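Local atomic coordinates of uncharacterized protein (Cricetid herpesvirus 2, PDB entry 4ZKQ), a protein that binds chemokines and probably acts as a herpesvirus decoy receptor that keeps them from their host receptors. Residues K289-T294 with V365-H370; G92-P97 with R134-K139; V237-L242 with V262-S267; L27-R32 with R341-K346. One frame throughout, in Å; residues are numbered along the deposited sequence.

Interaction 1 (K289-T294 with V365-H370); sequences KQISYT and VRVEKH
I291 and V365 exchange two backbone hydrogen bonds, which fix the register of the two strands. V365 N reaches I291 O at 2.8 Å, and with an N-H...O angle of 174° the bond is almost straight. The return bond, I291 N to V365 O at 2.9 Å, is more bent. Two residues along each segment, V367 N donates to K289 O at 3.2 Å, longer yet still straight, its donor lying 29° from the carbonyl plane. This last bond carries the pairing past the end of strand 360-366.

Between these bonds Q290 faces R366 as a non-hydrogen-bonded pair, their CA atoms 4.3 Å apart. Here the packing is mainly against backbone: Q290 CB sits 3.2 Å from V365 O, and R366 CG rests near K289 O.

I291 and V365 point to the other face, and the apolar contacts join them to V367 and Y293. V365 CG1 is anti to the backbone N (chi1 -177°), which leaves CG2 to meet the edge of the Y293 ring in plane, 3.9 Å from CE2. I291 CD1 meets V367 CG1 at 4.2 Å, the two side chains crossing at about a right angle. Beyond the pair, S292 OG bonds D364 OD1, and the Y293 ring meets that of Y394. The alternation of a hydrogen-bonded pair with a non-hydrogen-bonded one is that of antiparallel beta pairing, here between the two inner strands, 290-296 and 360-366, of a four-stranded sheet.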
# COMPACT_ATOMS: atom_id res chain seq x y z
N LYS A 289 4.85 -26.12 -20.18
CA LYS A 289 4.98 -24.71 -20.52
C LYS A 289 4.50 -23.81 -19.39
O LYS A 289 4.99 -22.70 -19.22
CB LYS A 289 4.19 -24.41 -21.80
CG LYS A 289 4.54 -25.33 -22.97
CD LYS A 289 3.69 -25.03 -24.20
CE LYS A 289 2.21 -25.31 -23.96
NZ LYS A 289 1.96 -26.71 -23.52
N GLN A 290 3.53 -24.30 -18.61
CA GLN A 290 2.98 -23.52 -17.51
C GLN A 290 2.29 -24.39 -16.46
O GLN A 290 1.91 -25.53 -16.73
CB GLN A 290 1.98 -22.49 -18.04
CG GLN A 290 0.69 -23.08 -18.59
CD GLN A 290 -0.21 -22.03 -19.19
OE1 GLN A 290 0.22 -20.92 -19.50
NE2 GLN A 290 -1.48 -22.38 -19.37
N ILE A 291 2.14 -23.83 -15.26
CA ILE A 291 1.34 -24.44 -14.21
C ILE A 291 0.02 -23.69 -14.10
O ILE A 291 0.01 -22.46 -14.10
CB ILE A 291 2.04 -24.41 -12.83
CG1 ILE A 291 3.50 -24.85 -12.95
CG2 ILE A 291 1.28 -25.29 -11.83
CD1 ILE A 291 4.30 -24.62 -11.68
N SER A 292 -1.08 -24.43 -14.00
CA SER A 292 -2.40 -23.83 -13.86
C SER A 292 -3.04 -24.21 -12.53
O SER A 292 -3.07 -25.38 -12.15
CB SER A 292 -3.31 -24.25 -15.01
OG SER A 292 -2.75 -23.86 -16.25
N TYR A 293 -3.53 -23.20 -11.82
CA TYR A 293 -4.24 -23.40 -10.56
C TYR A 293 -5.67 -22.92 -10.71
O TYR A 293 -5.91 -21.88 -11.33
CB TYR A 293 -3.57 -22.64 -9.42
CG TYR A 293 -2.09 -22.90 -9.25
CD1 TYR A 293 -1.63 -24.01 -8.56
CD2 TYR A 293 -1.15 -22.00 -9.74
CE1 TYR A 293 -0.29 -24.24 -8.39
CE2 TYR A 293 0.20 -22.22 -9.57
CZ TYR A 293 0.63 -23.34 -8.89
OH TYR A 293 1.97 -23.55 -8.72
N THR A 294 -6.60 -23.66 -10.13
CA THR A 294 -7.99 -23.23 -10.10
C THR A 294 -8.54 -23.31 -8.69
O THR A 294 -8.07 -24.11 -7.87
CB THR A 294 -8.87 -24.07 -11.05
OG1 THR A 294 -8.97 -25.41 -10.57
CG2 THR A 294 -8.30 -24.07 -12.45
N VAL A 365 0.52 -19.78 -14.53
CA VAL A 365 1.86 -19.29 -14.28
C VAL A 365 2.81 -19.85 -15.32
O VAL A 365 3.05 -21.06 -15.36
CB VAL A 365 2.36 -19.69 -12.88
CG1 VAL A 365 3.72 -19.10 -12.62
CG2 VAL A 365 1.37 -19.24 -11.81
N ARG A 366 3.36 -18.98 -16.17
CA ARG A 366 4.33 -19.42 -17.17
C ARG A 366 5.64 -19.77 -16.47
O ARG A 366 6.10 -19.04 -15.59
CB ARG A 366 4.55 -18.34 -18.22
CG ARG A 366 5.34 -18.80 -19.44
CD ARG A 366 5.72 -17.64 -20.34
NE ARG A 366 7.13 -17.72 -20.73
CZ ARG A 366 7.59 -18.24 -21.87
NH1 ARG A 366 6.76 -18.74 -22.77
NH2 ARG A 366 8.90 -18.25 -22.10
N VAL A 367 6.22 -20.91 -16.86
CA VAL A 367 7.47 -21.38 -16.27
C VAL A 367 8.39 -21.95 -17.35
O VAL A 367 7.94 -22.24 -18.46
CB VAL A 367 7.22 -22.45 -15.19
CG1 VAL A 367 6.41 -21.88 -14.03
CG2 VAL A 367 6.50 -23.66 -15.79
N GLU A 368 9.66 -22.11 -17.02
CA GLU A 368 10.64 -22.65 -17.95
C GLU A 368 10.67 -24.19 -17.91
O GLU A 368 9.89 -24.81 -17.19
CB GLU A 368 12.03 -22.09 -17.66
CG GLU A 368 12.20 -20.64 -18.11
CD GLU A 368 13.44 -20.00 -17.54
OE1 GLU A 368 14.34 -20.73 -17.07
OE2 GLU A 368 13.52 -18.75 -17.55
N LYS A 369 11.57 -24.78 -18.68
CA LYS A 369 11.59 -26.22 -18.92
C LYS A 369 11.92 -27.05 -17.68
O LYS A 369 11.14 -27.90 -17.27
CB LYS A 369 12.57 -26.55 -20.04
N HIS A 370 13.09 -26.79 -17.10
CA HIS A 370 13.60 -27.58 -15.99
C HIS A 370 12.63 -27.61 -14.80
O HIS A 370 11.84 -26.68 -14.63
CB HIS A 370 14.95 -27.02 -15.56
CG HIS A 370 15.60 -27.79 -14.45
ND1 HIS A 370 15.69 -27.31 -13.17
CD2 HIS A 370 16.18 -29.02 -14.44
CE1 HIS A 370 16.31 -28.19 -12.41
NE2 HIS A 370 16.61 -29.24 -13.15

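Interaction 2 (G92-P97 with R134-K139); sequences GKWECP and RLFFAK
G92 and F136 form a hydrogen-bonded antiparallel pair, with G92 N donating to F136 O at 2.8 Å and F136 N returning a bond to G92 O. W94 N adds a third backbone bond, to R134 O, at 2.8 Å. Where the strands part, a water donates to W94 O at 2.8 Å. A CA-H...O contact from L135 to G92 O accompanies the bonds.

The aromatic contact is a CH-pi interaction. F136 CG lies between its backbone N and carbonyl carbon (chi1 62°), and the ring stands over the facing strand. G92 CA is 3.7 Å from the ring centroid and 19° off the normal, displaced toward the rim. W94 CB approaches the ring at its edge, 4.2 Å from F136 CD2.

Apolar contact on the opposite face is lighter: L135 CD2 lies 3.8 Å from K93 CA. Within 92-97, K93 NZ forms a salt bridge with E95 OE1 at 2.7 Å, just past the end of the strand.

R134 NE forms a salt bridge with E104, in a loop, and the C96-C160 disulfide ties 92-97 to the start of strand 161-169. In this seven-stranded mixed sheet, 85-94 lies between 132-143 and 161-169, whose I161 touches W94 and F136; 117-125 flanks 132-143, and its F121 meets the W94 ring edge-to-face.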
# COMPACT_ATOMS: atom_id res chain seq x y z
N GLY A 92 -0.97 16.88 -0.56
CA GLY A 92 -1.71 17.38 0.59
C GLY A 92 -2.37 18.70 0.31
O GLY A 92 -1.87 19.50 -0.49
N LYS A 93 -3.50 18.93 0.97
CA LYS A 93 -4.20 20.20 0.85
C LYS A 93 -3.82 21.11 2.01
O LYS A 93 -3.91 20.72 3.17
CB LYS A 93 -5.71 19.98 0.83
CG LYS A 93 -6.48 21.29 0.87
CD LYS A 93 -7.78 21.20 0.11
CE LYS A 93 -8.55 22.51 0.19
NZ LYS A 93 -8.91 22.84 1.59
N TRP A 94 -3.37 22.32 1.66
CA TRP A 94 -2.90 23.30 2.63
C TRP A 94 -3.89 24.45 2.74
O TRP A 94 -4.17 25.12 1.75
CB TRP A 94 -1.52 23.82 2.23
CG TRP A 94 -0.93 24.80 3.20
CD1 TRP A 94 -0.98 26.16 3.13
CD2 TRP A 94 -0.19 24.48 4.39
NE1 TRP A 94 -0.32 26.71 4.20
CE2 TRP A 94 0.17 25.71 4.99
CE3 TRP A 94 0.20 23.29 5.00
CZ2 TRP A 94 0.91 25.77 6.17
CZ3 TRP A 94 0.93 23.35 6.17
CH2 TRP A 94 1.27 24.58 6.75
N GLU A 95 -4.43 24.66 3.93
CA GLU A 95 -5.34 25.79 4.15
C GLU A 95 -5.39 26.08 5.63
O GLU A 95 -6.03 25.36 6.40
CB GLU A 95 -6.73 25.49 3.59
CG GLU A 95 -7.69 26.67 3.67
CD GLU A 95 -8.92 26.50 2.79
OE1 GLU A 95 -9.02 25.48 2.08
OE2 GLU A 95 -9.79 27.39 2.82
N CYS A 96 -4.68 27.13 6.03
CA CYS A 96 -4.61 27.52 7.43
C CYS A 96 -5.83 28.34 7.82
O CYS A 96 -6.21 29.25 7.09
CB CYS A 96 -3.34 28.34 7.68
SG CYS A 96 -1.82 27.39 7.72
N PRO A 97 -6.45 28.01 8.97
CA PRO A 97 -7.46 28.92 9.53
C PRO A 97 -6.95 30.36 9.64
O PRO A 97 -5.73 30.59 9.64
CB PRO A 97 -7.74 28.34 10.91
CG PRO A 97 -7.46 26.88 10.77
CD PRO A 97 -6.41 26.73 9.69
N ARG A 134 -4.73 25.25 -2.66
CA ARG A 134 -3.30 25.21 -2.42
C ARG A 134 -2.90 23.79 -2.03
O ARG A 134 -3.37 23.26 -1.02
CB ARG A 134 -2.93 26.21 -1.32
CG ARG A 134 -1.45 26.51 -1.22
CD ARG A 134 -0.97 27.34 -2.41
NE ARG A 134 0.40 27.78 -2.21
CZ ARG A 134 1.26 28.09 -3.18
NH1 ARG A 134 0.89 28.00 -4.45
NH2 ARG A 134 2.48 28.48 -2.87
N LEU A 135 -2.04 23.17 -2.85
CA LEU A 135 -1.58 21.81 -2.60
C LEU A 135 -0.07 21.75 -2.43
O LEU A 135 0.65 22.56 -3.01
CB LEU A 135 -1.98 20.89 -3.75
CG LEU A 135 -3.46 20.81 -4.11
CD1 LEU A 135 -3.65 19.91 -5.32
CD2 LEU A 135 -4.28 20.31 -2.95
N PHE A 136 0.40 20.78 -1.65
CA PHE A 136 1.83 20.48 -1.60
C PHE A 136 2.04 19.03 -2.03
O PHE A 136 1.16 18.19 -1.86
CB PHE A 136 2.41 20.74 -0.21
CG PHE A 136 1.82 19.90 0.89
CD1 PHE A 136 2.34 18.65 1.20
CD2 PHE A 136 0.77 20.38 1.66
CE1 PHE A 136 1.80 17.89 2.23
CE2 PHE A 136 0.22 19.62 2.68
CZ PHE A 136 0.74 18.38 2.97
N PHE A 137 3.21 18.73 -2.59
CA PHE A 137 3.50 17.35 -2.98
C PHE A 137 4.97 16.97 -2.92
O PHE A 137 5.86 17.83 -2.87
CB PHE A 137 2.96 17.09 -4.40
CG PHE A 137 3.70 17.84 -5.48
CD1 PHE A 137 3.29 19.10 -5.86
CD2 PHE A 137 4.78 17.26 -6.14
CE1 PHE A 137 3.96 19.79 -6.87
CE2 PHE A 137 5.45 17.95 -7.15
CZ PHE A 137 5.04 19.21 -7.50
N ALA A 138 5.21 15.66 -2.88
CA ALA A 138 6.55 15.11 -2.89
C ALA A 138 6.50 13.71 -3.45
O ALA A 138 5.52 12.99 -3.26
CB ALA A 138 7.15 15.09 -1.49
N LYS A 139 7.57 13.32 -4.14
CA LYS A 139 7.66 12.01 -4.75
C LYS A 139 8.69 11.15 -4.03
O LYS A 139 9.76 11.64 -3.68
CB LYS A 139 8.02 12.15 -6.23
CG LYS A 139 8.09 10.85 -6.98
CD LYS A 139 8.20 11.11 -8.48
CE LYS A 139 8.56 9.86 -9.24
NZ LYS A 139 8.95 10.17 -10.64
O HOH W 1 -5.92 25.17 -0.43

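Interaction 3 (V237-L242 with V262-S267); sequences VLLTAL and VHLIDS
L239 and A241 pair with L264 and V262, respectively, in an antiparallel backbone contact, in which the short strand 260-263 lines one side of the long strand 233-244. A241 and V262 are the hydrogen-bonded pair. A241 N gives V262 O a bond of 2.9 Å, met nearly along the C=O axis, and V262 N donates back to A241 O. Two residues along each segment, past the non-hydrogen-bonded pair T240 and H263, L264 N bonds L239 O at 2.9 Å with the donor 30° out of the carbonyl plane.

Strand 233-244 also pairs with 206-223, through backbone bonds such as T240 with I209, so the contact belongs to a larger, branched mixed sheet.

The L239 and L264 side chains meet at an oblique angle. L239 CG is anti to the backbone N (chi1 -170°), and CD2 reaches L264 CB at 3.7 Å and I265 O at 3.4 Å. L264 CD1 turns to the CB of A241, at 3.9 Å; L264 also touches C208 of strand 206-223.

On the face of T240 and H263 the link is through water. One molecule lies 2.7 Å from T240 OG1 and in the plane of the imidazole at its edge, 2.8 Å from H263 ND1, and donates a weak bond to L239 O. L147 of strand 147-152 touches both T240 and H263.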
# COMPACT_ATOMS: atom_id res chain seq x y z
N VAL A 237 0.65 -3.39 12.68
CA VAL A 237 1.30 -2.48 13.62
C VAL A 237 2.67 -2.11 13.09
O VAL A 237 3.52 -2.97 12.86
CB VAL A 237 1.44 -3.09 15.03
CG1 VAL A 237 2.20 -2.15 15.94
CG2 VAL A 237 0.07 -3.40 15.61
N LEU A 238 2.88 -0.81 12.90
CA LEU A 238 4.17 -0.29 12.50
C LEU A 238 4.92 0.16 13.74
O LEU A 238 4.36 0.83 14.60
CB LEU A 238 4.03 0.90 11.55
CG LEU A 238 2.94 0.83 10.49
CD1 LEU A 238 2.93 2.11 9.69
CD2 LEU A 238 3.16 -0.36 9.59
N LEU A 239 6.19 -0.22 13.83
CA LEU A 239 7.06 0.30 14.87
C LEU A 239 8.15 1.12 14.21
O LEU A 239 8.97 0.58 13.46
CB LEU A 239 7.63 -0.83 15.72
CG LEU A 239 8.37 -0.39 16.98
CD1 LEU A 239 7.45 0.40 17.92
CD2 LEU A 239 8.96 -1.59 17.70
N THR A 240 8.15 2.42 14.48
CA THR A 240 8.98 3.36 13.76
C THR A 240 9.83 4.21 14.70
O THR A 240 9.32 4.79 15.65
CB THR A 240 8.12 4.31 12.91
OG1 THR A 240 7.19 3.54 12.13
CG2 THR A 240 9.00 5.13 11.98
N ALA A 241 11.13 4.29 14.40
CA ALA A 241 12.04 5.21 15.08
C ALA A 241 12.26 6.48 14.27
O ALA A 241 12.67 6.42 13.11
CB ALA A 241 13.38 4.53 15.35
N LEU A 242 11.97 7.63 14.87
CA LEU A 242 12.30 8.93 14.28
C LEU A 242 13.54 9.50 14.96
O LEU A 242 13.75 9.27 16.15
CB LEU A 242 11.15 9.91 14.43
CG LEU A 242 9.81 9.50 13.82
CD1 LEU A 242 8.83 10.65 13.93
CD2 LEU A 242 9.98 9.08 12.37
N VAL A 262 13.69 4.97 10.86
CA VAL A 262 14.16 3.61 10.73
C VAL A 262 13.04 2.67 11.16
O VAL A 262 12.32 2.97 12.12
CB VAL A 262 15.43 3.35 11.58
CG1 VAL A 262 15.80 1.88 11.58
CG2 VAL A 262 16.59 4.17 11.06
N HIS A 263 12.87 1.57 10.44
CA HIS A 263 11.93 0.52 10.85
C HIS A 263 12.49 -0.27 12.02
O HIS A 263 13.65 -0.66 12.01
CB HIS A 263 11.64 -0.44 9.69
CG HIS A 263 10.97 0.20 8.51
ND1 HIS A 263 9.70 0.74 8.57
CD2 HIS A 263 11.39 0.38 7.24
CE1 HIS A 263 9.38 1.22 7.40
NE2 HIS A 263 10.39 1.02 6.56
N LEU A 264 11.65 -0.52 13.03
CA LEU A 264 12.04 -1.37 14.16
C LEU A 264 11.32 -2.72 14.09
O LEU A 264 10.24 -2.83 13.52
CB LEU A 264 11.73 -0.67 15.48
CG LEU A 264 12.39 0.69 15.68
CD1 LEU A 264 11.87 1.35 16.94
CD2 LEU A 264 13.91 0.56 15.72
N ILE A 265 11.94 -3.75 14.68
CA ILE A 265 11.40 -5.11 14.65
C ILE A 265 10.35 -5.29 15.75
O ILE A 265 10.36 -4.58 16.75
CB ILE A 265 12.52 -6.16 14.85
CG1 ILE A 265 13.71 -5.87 13.92
CG2 ILE A 265 11.99 -7.57 14.58
CD1 ILE A 265 14.94 -6.71 14.23
N ASP A 266 9.45 -6.25 15.55
CA ASP A 266 8.46 -6.59 16.57
C ASP A 266 9.13 -7.11 17.85
O ASP A 266 10.19 -7.73 17.79
CB ASP A 266 7.45 -7.63 16.04
CG ASP A 266 8.12 -8.79 15.31
OD1 ASP A 266 9.26 -9.16 15.67
OD2 ASP A 266 7.51 -9.33 14.36
N SER A 267 8.52 -6.85 19.00
CA SER A 267 9.07 -7.26 20.28
C SER A 267 9.15 -8.78 20.38
O SER A 267 10.17 -9.34 20.77
CB SER A 267 8.24 -6.69 21.44
OG SER A 267 6.90 -7.13 21.37
O HOH W 2 8.09 1.38 10.71

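Interaction 4 (L27-R32 with R341-K346); sequences LFRKDR and RRIMSK
R32 lays its guanidinium against R341, joining the loop that follows strand 23-26 to the short strand 341-342, which pairs with 324-330 in the largest sheet of the chain. No hydrogen bond links the two segments, so side-chain packing carries the contact.

The tight part is this arginine pair. R341 CB stands over the centre of one face of the R32 guanidinium, 3.4 Å above its plane, an aliphatic group against a flat cation. R32 NE is turned back by the bend at chi3 (-65°) and comes within 3.5 Å of R341 CB. The two guanidinium planes are 90° apart, and R32 NH2 stays 4.2 Å from R341 NE, so the like charges approach without touching. That proximity is probably eased by the carbonyl partners of R341 further out: NH2 bonds R335 O, and NH1 bonds V339 O and R336 O.

Beside it lies R29, which is buried and anchored by a salt bridge from NE to D53; R32 CA covers the centre of one face of its guanidinium. R29 NH2 touches I343 CG2 at 3.9 Å, the side chains crossing at about a right angle. Close by, R32 O and I343 O, both acceptors, stand 3.3 Å apart without bonding.

Toward solvent the contact thins. F28 is exposed and covers much less than R32 does; its ring plane is tilted 71° from the R341 guanidinium, and the sole approach is at the ring edge, where F28 CZ lies 4.0 Å from R341 NH2.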
# COMPACT_ATOMS: atom_id res chain seq x y z
N LEU A 27 -11.79 0.99 -7.34
CA LEU A 27 -12.24 1.99 -8.30
C LEU A 27 -12.21 1.41 -9.70
O LEU A 27 -11.64 0.34 -9.93
CB LEU A 27 -11.37 3.25 -8.20
CG LEU A 27 -11.35 3.88 -6.80
CD1 LEU A 27 -10.25 4.94 -6.67
CD2 LEU A 27 -12.69 4.48 -6.43
N PHE A 28 -12.83 2.11 -10.64
CA PHE A 28 -12.86 1.68 -12.03
C PHE A 28 -12.48 2.85 -12.92
O PHE A 28 -13.34 3.53 -13.47
CB PHE A 28 -14.27 1.15 -12.38
CG PHE A 28 -14.33 0.34 -13.65
CD1 PHE A 28 -13.20 -0.19 -14.23
CD2 PHE A 28 -15.56 0.11 -14.26
CE1 PHE A 28 -13.28 -0.94 -15.39
CE2 PHE A 28 -15.64 -0.63 -15.42
CZ PHE A 28 -14.50 -1.16 -15.99
N ARG A 29 -11.18 3.11 -13.06
CA ARG A 29 -10.78 4.29 -13.82
C ARG A 29 -10.90 4.01 -15.32
O ARG A 29 -10.79 2.88 -15.78
CB ARG A 29 -9.36 4.73 -13.46
CG ARG A 29 -8.26 3.76 -13.74
CD ARG A 29 -6.96 4.41 -13.33
NE ARG A 29 -5.88 3.45 -13.09
CZ ARG A 29 -4.63 3.58 -13.52
NH1 ARG A 29 -4.24 4.62 -14.26
NH2 ARG A 29 -3.75 2.65 -13.21
N LYS A 30 -11.15 5.09 -16.05
CA LYS A 30 -11.42 5.04 -17.48
C LYS A 30 -10.18 4.63 -18.27
O LYS A 30 -10.28 3.87 -19.23
CB LYS A 30 -11.92 6.42 -17.92
CG LYS A 30 -12.44 6.53 -19.33
CD LYS A 30 -13.21 7.84 -19.51
CE LYS A 30 -12.34 9.06 -19.23
NZ LYS A 30 -13.05 10.34 -19.51
N ASP A 31 -9.02 5.14 -17.85
CA ASP A 31 -7.76 4.93 -18.56
C ASP A 31 -6.69 4.36 -17.64
O ASP A 31 -6.06 5.07 -16.86
CB ASP A 31 -7.28 6.26 -19.15
CG ASP A 31 -5.99 6.11 -19.95
OD1 ASP A 31 -5.51 4.98 -20.16
OD2 ASP A 31 -5.46 7.15 -20.39
N ARG A 32 -6.47 3.06 -17.76
CA ARG A 32 -5.52 2.37 -16.89
C ARG A 32 -4.07 2.64 -17.28
O ARG A 32 -3.15 2.12 -16.65
CB ARG A 32 -5.80 0.88 -16.90
CG ARG A 32 -7.04 0.51 -16.11
CD ARG A 32 -7.43 -0.94 -16.33
NE ARG A 32 -7.84 -1.18 -17.71
CZ ARG A 32 -9.08 -1.05 -18.16
NH1 ARG A 32 -10.06 -0.67 -17.36
NH2 ARG A 32 -9.34 -1.30 -19.44
N ARG A 341 -9.28 -6.73 -16.76
CA ARG A 341 -8.55 -5.72 -17.51
C ARG A 341 -7.15 -5.58 -16.94
O ARG A 341 -6.98 -5.18 -15.80
CB ARG A 341 -9.25 -4.36 -17.42
CG ARG A 341 -10.79 -4.38 -17.40
CD ARG A 341 -11.34 -4.55 -18.78
NE ARG A 341 -12.62 -3.86 -18.94
CZ ARG A 341 -13.82 -4.43 -18.82
NH1 ARG A 341 -13.95 -5.71 -18.51
NH2 ARG A 341 -14.91 -3.69 -19.01
N ARG A 342 -6.15 -5.91 -17.75
CA ARG A 342 -4.76 -5.77 -17.34
C ARG A 342 -4.42 -4.30 -17.16
O ARG A 342 -4.81 -3.46 -17.98
CB ARG A 342 -3.85 -6.41 -18.39
CG ARG A 342 -2.48 -6.82 -17.89
CD ARG A 342 -1.69 -7.48 -19.01
NE ARG A 342 -2.42 -8.59 -19.62
CZ ARG A 342 -2.03 -9.25 -20.70
NH1 ARG A 342 -0.90 -8.92 -21.32
NH2 ARG A 342 -2.76 -10.25 -21.17
N ILE A 343 -3.69 -3.97 -16.10
CA ILE A 343 -3.41 -2.58 -15.81
C ILE A 343 -2.20 -2.08 -16.60
O ILE A 343 -2.25 -0.99 -17.19
CB ILE A 343 -3.20 -2.35 -14.30
CG1 ILE A 343 -4.55 -2.45 -13.60
CG2 ILE A 343 -2.58 -0.99 -14.06
CD1 ILE A 343 -4.52 -2.25 -12.10
N MET A 344 -1.13 -2.86 -16.65
CA MET A 344 -0.03 -2.46 -17.53
C MET A 344 -0.13 -3.15 -18.89
O MET A 344 -0.95 -4.05 -19.08
CB MET A 344 1.32 -2.74 -16.91
CG MET A 344 1.74 -1.66 -15.91
SD MET A 344 3.48 -1.73 -15.40
CE MET A 344 3.72 -0.04 -14.85
N SER A 345 0.71 -2.72 -19.82
CA SER A 345 0.63 -3.16 -21.21
C SER A 345 0.63 -4.68 -21.35
O SER A 345 -0.24 -5.25 -22.00
CB SER A 345 1.80 -2.56 -22.02
OG SER A 345 1.81 -3.06 -23.34
N LYS A 346 1.61 -5.34 -20.72
CA LYS A 346 1.78 -6.77 -20.90
C LYS A 346 2.08 -7.49 -19.59
O LYS A 346 2.84 -6.98 -18.76
CB LYS A 346 2.91 -7.02 -21.90
CG LYS A 346 4.27 -6.53 -21.41
CD LYS A 346 5.34 -6.66 -22.48
CE LYS A 346 6.68 -6.16 -21.97
NZ LYS A 346 7.14 -6.89 -20.77

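How the interactions relate
The four contacts are separate: no two touch. Interactions 1 and 2 lie on opposite sides of the chain's centre, their own centres 48 Å apart, and each belongs to a different sheet. Interactions 3 and 4 both reach the branched mixed sheet, yet their centres are 34 Å apart. Interaction 4 joins residues more than 300 positions apart, and interactions 2 and 3 fall within the chain it spans, whereas its segments alternate with those of interaction 1, about 11 Å away at the nearest atoms. A bound NAG sugar comes about 14 Å from the side chain of V262 in interaction 3.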